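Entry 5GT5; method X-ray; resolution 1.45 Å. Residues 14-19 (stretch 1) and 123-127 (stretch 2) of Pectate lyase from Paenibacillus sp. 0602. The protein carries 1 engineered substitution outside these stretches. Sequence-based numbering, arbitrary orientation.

Stretch 1 (14-19) QGNTGG
Stretch 2 (123-127) SNVII

Stretch 1 is an irregular loop with no helix or strand. Stretch 2 turns a corner at N124 and runs on as a strand through V125, I126 and I127. The two segments are far apart in sequence, and together they bury 269 Å². The register is set by two CA pairs: N16 CA with N124 CA and G18 CA with V125 CA, both at 4.9 Å. It advances in the same sequence order on both stretches. In the loop, Q14 is at -52/142 (chi1 p, chi2 t, chi3 -18°) and G19 at -81/0. G15 is at 94/-12, where a CB would be jammed against the carbonyl O of Q14.

S123 is extended (phi/psi -138/149), has chi1 p, and makes no contact with stretch 1. N124 makes the corner at 54/63. Its CA-to-CB bond points sideways; chi1 is m and chi2 -41°. Both OD1 and ND2 are hydrogen-bonded elsewhere in the structure. N16 OD1 packs close to the corner, 3.1 Å from N124 CA and 3.4 Å from N124 CB. The carbonyl of N124 faces G18: G18 CA lies 3.3 Å from N124 O, a CA-H...O contact with an angle of 166° at the hydrogen.

The CA-to-CB bond of V125 (-108/132, chi1 t) points away from the loop; its backbone makes the contact. N16 ND2 donates to V125 O at 3.0 Å and 162°, the one hydrogen bond between the stretches. N16 is t with chi2 -2° at -79/120. Its CA-to-CB bond points sideways, but the amide end comes nearer. Within the loop, G18 N donates to N16 OD1 at 2.9 Å and 146°, so the side-chain amide of N16 accepts from the loop through OD1 and donates to the strand through ND2.

The CA-to-CB bond of I126 (-121/130, m, t) points toward the loop. I126 CD1 lies 3.5 Å from G18 N and 3.7 Å from T17 C, packing methyl against backbone. G18, at 55/-135, has a positive phi that favours glycine; an ideal CB there would sit 2.7 Å from I126 CD1, a clash. The CA-to-CB bond of T17 (-113/8, p) points away. I127 (-128/115, m, t) is out of reach and continues the strand.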

# COMPACT_ATOMS: atom_id res chain seq x y z
N GLN A 14 -6.61 -6.92 2.47
CA GLN A 14 -5.71 -7.94 3.03
C GLN A 14 -4.34 -7.31 3.35
O GLN A 14 -3.84 -6.46 2.61
CB GLN A 14 -5.51 -9.09 2.02
CG GLN A 14 -4.83 -8.67 0.72
CD GLN A 14 -4.70 -9.83 -0.24
OE1 GLN A 14 -4.79 -11.00 0.16
NE2 GLN A 14 -4.46 -9.52 -1.51
N GLY A 15 -3.75 -7.74 4.47
CA GLY A 15 -2.44 -7.23 4.84
C GLY A 15 -2.48 -6.04 5.81
O GLY A 15 -1.45 -5.62 6.36
N ASN A 16 -3.67 -5.47 5.99
CA ASN A 16 -3.92 -4.40 6.95
C ASN A 16 -4.05 -4.96 8.36
O ASN A 16 -4.91 -5.76 8.61
CB ASN A 16 -5.23 -3.74 6.51
CG ASN A 16 -5.63 -2.56 7.35
OD1 ASN A 16 -4.97 -2.19 8.33
ND2 ASN A 16 -6.78 -1.96 6.99
N THR A 17 -3.18 -4.54 9.28
CA THR A 17 -3.31 -4.99 10.66
C THR A 17 -3.69 -3.85 11.59
O THR A 17 -3.75 -4.03 12.81
CB THR A 17 -2.03 -5.67 11.18
OG1 THR A 17 -0.94 -4.75 11.06
CG2 THR A 17 -1.75 -6.94 10.41
N GLY A 18 -4.00 -2.69 11.00
CA GLY A 18 -4.39 -1.53 11.79
C GLY A 18 -3.37 -1.16 12.85
O GLY A 18 -2.16 -1.12 12.58
N GLY A 19 -3.85 -0.87 14.05
CA GLY A 19 -2.94 -0.52 15.13
C GLY A 19 -2.30 -1.72 15.79
O GLY A 19 -1.52 -1.56 16.74
N SER A 123 -2.55 4.93 5.90
CA SER A 123 -2.42 3.54 5.51
C SER A 123 -2.75 2.65 6.69
O SER A 123 -2.52 3.01 7.86
CB SER A 123 -1.02 3.23 5.00
OG SER A 123 -0.07 3.64 5.97
N ASN A 124 -3.29 1.48 6.36
CA ASN A 124 -3.59 0.43 7.32
C ASN A 124 -4.47 0.94 8.47
O ASN A 124 -4.09 0.95 9.65
CB ASN A 124 -2.29 -0.20 7.79
CG ASN A 124 -1.60 -0.91 6.68
OD1 ASN A 124 -2.23 -1.58 5.88
ND2 ASN A 124 -0.30 -0.64 6.53
N VAL A 125 -5.66 1.37 8.10
CA VAL A 125 -6.66 1.88 9.03
C VAL A 125 -7.78 0.87 9.17
O VAL A 125 -8.28 0.36 8.14
CB VAL A 125 -7.23 3.24 8.53
CG1 VAL A 125 -8.39 3.71 9.45
CG2 VAL A 125 -6.10 4.30 8.45
N ILE A 126 -8.16 0.57 10.41
CA ILE A 126 -9.27 -0.34 10.70
C ILE A 126 -10.30 0.45 11.51
O ILE A 126 -9.94 1.13 12.49
CB ILE A 126 -8.79 -1.58 11.48
CG1 ILE A 126 -7.83 -2.40 10.62
CG2 ILE A 126 -9.99 -2.38 12.01
CD1 ILE A 126 -7.33 -3.68 11.32
N ILE A 127 -11.56 0.39 11.09
CA ILE A 127 -12.69 1.06 11.77
C ILE A 127 -13.76 0.01 12.01
O ILE A 127 -14.32 -0.55 11.05
CB ILE A 127 -13.24 2.22 10.94
CG1 ILE A 127 -12.14 3.26 10.71
CG2 ILE A 127 -14.47 2.81 11.64
CD1 ILE A 127 -12.48 4.32 9.65